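Local atomic coordinates of KP6 killer toxin subunit beta (Ustilago maydis virus P6, PDB entry 4GVB), a protein that forms the beta subunit of a secreted, virally encoded heterodimeric toxin that kills sensitive fungal cells once the alpha subunit has recognised its receptor. Residues R47-S51 with D77-E81; Q10-T14 with C64-A70. One frame throughout, in Å; residues are numbered along the deposited sequence.

Contact 1 (R47-S51 with D77-E81); sequences RAKYS and DPQYE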
loop_
_atom_site.group_PDB
_atom_site.type_symbol
_atom_site.label_atom_id
_atom_site.label_comp_id
_atom_site.label_asym_id
_atom_site.label_seq_id
_atom_site.Cartn_x
_atom_site.Cartn_y
_atom_site.Cartn_z
ATOM N N ARG B 47 -8.362 11.811 8.265
ATOM C CA ARG B 47 -9.641 12.419 8.598
ATOM C C ARG B 47 -10.452 12.731 7.347
ATOM O O ARG B 47 -9.893 12.873 6.260
ATOM C CB ARG B 47 -9.414 13.698 9.401
ATOM C CG ARG B 47 -8.733 13.488 10.740
ATOM C CD ARG B 47 -8.302 14.830 11.319
ATOM N NE ARG B 47 -7.946 14.734 12.732
ATOM C CZ ARG B 47 -6.741 14.393 13.173
ATOM N NH1 ARG B 47 -5.768 14.101 12.312
ATOM N NH2 ARG B 47 -6.508 14.336 14.479
ATOM N N ALA B 48 -11.769 12.827 7.506
ATOM C CA ALA B 48 -12.642 13.257 6.421
ATOM C C ALA B 48 -12.346 14.720 6.080
ATOM O O ALA B 48 -12.050 15.525 6.965
ATOM C CB ALA B 48 -14.091 13.086 6.814
ATOM N N LYS B 49 -12.413 15.062 4.799
ATOM C CA LYS B 49 -12.163 16.436 4.375
ATOM C C LYS B 49 -13.299 17.374 4.799
ATOM O O LYS B 49 -13.067 18.543 5.123
ATOM C CB LYS B 49 -11.940 16.491 2.861
ATOM C CG LYS B 49 -10.738 15.681 2.409
ATOM C CD LYS B 49 -10.488 15.785 0.917
ATOM C CE LYS B 49 -9.059 15.365 0.591
ATOM N NZ LYS B 49 -8.726 15.512 -0.856
ATOM N N TYR B 50 -14.521 16.848 4.809
ATOM C CA TYR B 50 -15.693 17.606 5.229
ATOM C C TYR B 50 -16.616 16.706 6.042
ATOM O O TYR B 50 -16.596 15.490 5.875
ATOM C CB TYR B 50 -16.463 18.115 4.013
ATOM C CG TYR B 50 -15.674 18.967 3.043
ATOM C CD1 TYR B 50 -15.386 20.298 3.326
ATOM C CD2 TYR B 50 -15.262 18.454 1.820
ATOM C CE1 TYR B 50 -14.681 21.088 2.425
ATOM C CE2 TYR B 50 -14.562 19.230 0.917
ATOM C CZ TYR B 50 -14.270 20.543 1.224
ATOM O OH TYR B 50 -13.574 21.309 0.319
ATOM N N SER B 51 -17.450 17.297 6.895
ATOM C CA SER B 51 -18.313 16.503 7.772
ATOM C C SER B 51 -19.330 15.682 6.982
ATOM O O SER B 51 -19.767 14.615 7.428
ATOM C CB SER B 51 -19.018 17.384 8.814
ATOM O OG SER B 51 -20.098 18.103 8.248
ATOM N N ASP B 77 -14.126 11.648 15.201
ATOM C CA ASP B 77 -13.272 12.803 14.977
ATOM C C ASP B 77 -13.866 13.996 15.718
ATOM O O ASP B 77 -14.953 14.447 15.384
ATOM C CB ASP B 77 -13.205 13.105 13.479
ATOM C CG ASP B 77 -12.255 14.244 13.147
ATOM O OD1 ASP B 77 -11.863 15.001 14.057
ATOM O OD2 ASP B 77 -11.910 14.393 11.955
ATOM N N PRO B 78 -13.150 14.511 16.724
ATOM C CA PRO B 78 -13.638 15.602 17.585
ATOM C C PRO B 78 -14.034 16.875 16.829
ATOM O O PRO B 78 -14.911 17.607 17.292
ATOM C CB PRO B 78 -12.445 15.887 18.503
ATOM C CG PRO B 78 -11.645 14.647 18.491
ATOM C CD PRO B 78 -11.816 14.041 17.129
ATOM N N GLN B 79 -13.414 17.131 15.679
ATOM C CA GLN B 79 -13.695 18.360 14.941
ATOM C C GLN B 79 -15.079 18.348 14.314
ATOM O O GLN B 79 -15.524 19.359 13.776
ATOM C CB GLN B 79 -12.641 18.613 13.857
ATOM C CG GLN B 79 -12.826 17.761 12.610
ATOM C CD GLN B 79 -11.857 18.113 11.493
ATOM O OE1 GLN B 79 -11.609 19.290 11.214
ATOM N NE2 GLN B 79 -11.304 17.091 10.844
ATOM N N TYR B 80 -15.758 17.205 14.375
ATOM C CA TYR B 80 -17.089 17.078 13.790
ATOM C C TYR B 80 -18.140 16.625 14.819
ATOM O O TYR B 80 -19.273 16.307 14.456
ATOM C CB TYR B 80 -17.067 16.110 12.601
ATOM C CG TYR B 80 -16.179 16.530 11.441
ATOM C CD1 TYR B 80 -16.281 17.795 10.880
ATOM C CD2 TYR B 80 -15.236 15.654 10.905
ATOM C CE1 TYR B 80 -15.474 18.178 9.815
ATOM C CE2 TYR B 80 -14.420 16.034 9.837
ATOM C CZ TYR B 80 -14.549 17.295 9.298
ATOM O OH TYR B 80 -13.749 17.688 8.244
ATOM N N GLU B 81 -17.760 16.597 16.095
ATOM C CA GLU B 81 -18.660 16.156 17.165
ATOM C C GLU B 81 -19.500 17.313 17.694
ATOM O O GLU B 81 -18.964 18.276 18.247
ATOM C CB GLU B 81 -17.870 15.528 18.318
ATOM C CG GLU B 81 -17.199 14.198 17.981
ATOM C CD GLU B 81 -16.543 13.525 19.186
ATOM O OE1 GLU B 81 -15.634 14.111 19.816
ATOM O OE2 GLU B 81 -16.934 12.389 19.506
HETATM O O HOH W 1 -9.575 16.086 14.735
HETATM O O HOH W 2 -12.903 12.589 10.073
#

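Contact 2 (Q10-T14 with C64-A70); sequences QCVDT and CLRYSHA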
loop_
_atom_site.group_PDB
_atom_site.type_symbol
_atom_site.label_atom_id
_atom_site.label_comp_id
_atom_site.label_asym_id
_atom_site.label_seq_id
_atom_site.Cartn_x
_atom_site.Cartn_y
_atom_site.Cartn_z
ATOM N N GLN B 10 -6.241 5.246 11.986
ATOM C CA GLN B 10 -4.864 4.917 11.660
ATOM C C GLN B 10 -4.833 3.453 11.258
ATOM O O GLN B 10 -5.598 2.645 11.782
ATOM C CB GLN B 10 -3.962 5.056 12.894
ATOM C CG GLN B 10 -3.984 6.389 13.626
ATOM C CD GLN B 10 -3.107 6.337 14.867
ATOM O OE1 GLN B 10 -2.371 7.275 15.170
ATOM N NE2 GLN B 10 -3.175 5.227 15.582
ATOM N N CYS B 11 -3.946 3.104 10.331
ATOM C CA CYS B 11 -3.564 1.707 10.128
ATOM C C CYS B 11 -2.523 1.360 11.177
ATOM O O CYS B 11 -1.643 2.164 11.460
ATOM C CB CYS B 11 -2.973 1.520 8.718
ATOM S SG CYS B 11 -4.129 1.916 7.402
ATOM N N VAL B 12 -2.625 0.170 11.763
ATOM C CA VAL B 12 -1.721 -0.233 12.826
ATOM C C VAL B 12 -1.257 -1.673 12.627
ATOM O O VAL B 12 -1.934 -2.473 11.978
ATOM C CB VAL B 12 -2.397 -0.103 14.218
ATOM C CG1 VAL B 12 -2.766 1.349 14.493
ATOM C CG2 VAL B 12 -3.640 -0.991 14.295
ATOM N N ASP B 13 -0.105 -1.993 13.198
ATOM C CA ASP B 13 0.437 -3.336 13.100
ATOM C C ASP B 13 -0.435 -4.324 13.871
ATOM O O ASP B 13 -1.022 -3.995 14.907
ATOM C CB ASP B 13 1.874 -3.376 13.612
ATOM C CG ASP B 13 2.706 -4.433 12.913
ATOM O OD1 ASP B 13 2.120 -5.246 12.167
ATOM O OD2 ASP B 13 3.944 -4.440 13.101
ATOM N N THR B 14 -0.525 -5.537 13.350
ATOM C CA THR B 14 -1.326 -6.565 13.990
ATOM C C THR B 14 -0.494 -7.274 15.058
ATOM O O THR B 14 -0.825 -8.375 15.469
ATOM C CB THR B 14 -1.848 -7.581 12.952
ATOM O OG1 THR B 14 -0.739 -8.158 12.249
ATOM C CG2 THR B 14 -2.747 -6.896 11.948
ATOM N N CYS B 64 -6.721 -0.201 4.679
ATOM C CA CYS B 64 -5.490 -0.606 5.349
ATOM C C CYS B 64 -5.039 -1.984 4.872
ATOM O O CYS B 64 -3.868 -2.191 4.578
ATOM C CB CYS B 64 -5.663 -0.620 6.873
ATOM S SG CYS B 64 -5.932 1.020 7.606
ATOM N N LEU B 65 -5.980 -2.917 4.790
ATOM C CA LEU B 65 -5.664 -4.298 4.455
ATOM C C LEU B 65 -5.216 -4.477 3.007
ATOM O O LEU B 65 -4.582 -5.471 2.672
ATOM C CB LEU B 65 -6.850 -5.212 4.759
ATOM C CG LEU B 65 -6.958 -5.745 6.185
ATOM C CD1 LEU B 65 -8.152 -6.677 6.275
ATOM C CD2 LEU B 65 -5.679 -6.479 6.595
ATOM N N ARG B 66 -5.558 -3.527 2.151
ATOM C CA ARG B 66 -5.072 -3.556 0.778
ATOM C C ARG B 66 -3.576 -3.253 0.699
ATOM O O ARG B 66 -2.909 -3.617 -0.280
ATOM C CB ARG B 66 -5.866 -2.587 -0.090
ATOM C CG ARG B 66 -7.158 -3.201 -0.603
ATOM C CD ARG B 66 -8.315 -2.264 -0.425
ATOM N NE ARG B 66 -8.258 -1.153 -1.371
ATOM C CZ ARG B 66 -9.081 -1.018 -2.405
ATOM N NH1 ARG B 66 -10.024 -1.922 -2.620
ATOM N NH2 ARG B 66 -8.966 0.022 -3.217
ATOM N N TYR B 67 -3.037 -2.613 1.733
ATOM C CA TYR B 67 -1.650 -2.160 1.661
ATOM C C TYR B 67 -0.665 -2.867 2.576
ATOM O O TYR B 67 0.538 -2.827 2.332
ATOM C CB TYR B 67 -1.553 -0.628 1.807
ATOM C CG TYR B 67 -2.115 0.075 0.596
ATOM C CD1 TYR B 67 -1.347 0.229 -0.556
ATOM C CD2 TYR B 67 -3.418 0.548 0.584
ATOM C CE1 TYR B 67 -1.861 0.839 -1.671
ATOM C CE2 TYR B 67 -3.938 1.164 -0.535
ATOM C CZ TYR B 67 -3.150 1.304 -1.658
ATOM O OH TYR B 67 -3.664 1.917 -2.775
ATOM N N SER B 68 -1.173 -3.525 3.615
ATOM C CA SER B 68 -0.315 -4.184 4.591
ATOM C C SER B 68 -1.107 -5.179 5.426
ATOM O O SER B 68 -2.341 -5.148 5.437
ATOM C CB SER B 68 0.323 -3.135 5.509
ATOM O OG SER B 68 1.407 -3.676 6.256
ATOM N N HIS B 69 -0.415 -6.067 6.137
ATOM C CA HIS B 69 -1.134 -6.895 7.095
ATOM C C HIS B 69 -1.388 -6.038 8.327
ATOM O O HIS B 69 -0.622 -6.068 9.300
ATOM C CB HIS B 69 -0.376 -8.150 7.493
ATOM C CG HIS B 69 -1.174 -9.067 8.374
ATOM N ND1 HIS B 69 -2.293 -9.735 7.931
ATOM C CD2 HIS B 69 -1.034 -9.401 9.679
ATOM C CE1 HIS B 69 -2.799 -10.452 8.915
ATOM N NE2 HIS B 69 -2.054 -10.265 9.989
ATOM N N ALA B 70 -2.456 -5.252 8.264
ATOM C CA ALA B 70 -2.685 -4.240 9.281
ATOM C C ALA B 70 -4.103 -4.294 9.830
ATOM O O ALA B 70 -5.022 -4.802 9.187
ATOM C CB ALA B 70 -2.395 -2.853 8.712
#

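Contact 1 (R47-S51 with D77-E81)
Tyr80 reaches across to the loop after strand 46-47 and delivers its hydroxyl to a backbone carbonyl: OH donates to Ala48 O at 3.0 Å. The oxygen lies near the plane of the ring, at its edge, while the hydroxyl stands well above the carbonyl plane, 49° out of it. The faces of the ring are packed on both sides. Ser51 CA lies over one face, offset toward the rim, and Ser51 CB comes 3.5 Å from Tyr80 CD1; the opposite face carries Gln79 CG above its centre, so the phenol is sandwiched between the partner loop and its own neighbour. Ala48 CB adds a looser apolar touch at Tyr80 CE2.

Tyr80 and Gln79 belong to the C-terminal tail, which leaves strand 70-76 through an Asx turn and runs into a short 3-10 segment, 78-80. Asp77 OD1 takes the backbone N of Gln79, and Asp77 OD2 takes Gln79 NE2 at 3.0 Å, nearly straight at 170° and on the syn side of the carboxylate. The CG of Asp77 swings anti to its own N (chi1 -176°), which carries the carboxylate over to the Arg47 side chain.

Charge and water make up the remaining link. The extended Arg47 chain passes the carboxylate at about a right angle, and Arg47 NE stays 4.1 Å from Asp77 OD2, beyond salt-bridge range. One water bridges Arg47 NE to Asp77 OD1, lying 2.6 Å from that oxygen, and a second joins Ala48 N to Asp77 OD2. Arg47 NH2 forms its salt bridge with Asp43 instead.

Contact 2 (Q10-T14 with C64-A70)
Cys11 and Cys64 are joined by a disulfide that ties strand 7-13 to the C-terminal part of helix 57-67. The chain then leaves the helix and comes back as strand 70-76, which pairs antiparallel with 7-13, so the bond clamps a helix onto the strand next to the one it leads into.

The tight part lies around the sulfurs. Both cysteines turn SG anti to the carbonyl carbon (chi1 -61° in Cys11, -66° in Cys64), which brings the two sulfurs together across the gap, and the S-S torsion of -84° is close to the relaxed value for a disulfide. Cys11 CB lies 3.9 Å from Cys64 CB. Ala70 fills in beside the bridge, its CB 4.4 Å from Cys11 CB, and Val12 O comes 3.3 Å from Ala70 CA. Val24 and Ala28 of helix 22-29 also pack on Cys11, burying it further. Cys64 O accepts from both Tyr67 N and Ser68 N.

Toward Thr14 the contact becomes more exposed and has no covalent tie. His69, at the centre of an inverse gamma turn, crosses the Thr14 side chain at about a right angle. This end faces the partner subunit: His21 of the KP6 alpha chain meets the His69 ring and packs on Asp13 and Thr14, while Ser68 OG donates to Leu68 O of that chain. Within the beta chain, the methyl of Thr14 reaches the turn, with Thr14 CG2 3.5 Å from His69 O and 3.6 Å from Ala70 C.

From the N terminus, the chain enters contact 2 first, on strand 7-13. It goes on through helix 22-29 to strand 46-47, and the loop after it opens contact 1. Helix 57-67 and the turn behind it then close contact 2, a loop with 49 residues between its segments; strand 70-76 follows, and the tail at 77-81 closes contact 1 over 25 residues. The two closures therefore cross instead of nesting. They lie on opposite sides of the chain's centre, their own centres 22 Å apart. Contact 2 ties helix to sheet beside the alpha subunit, whereas contact 1, which that subunit does not touch, fastens the C-terminal tail to a loop.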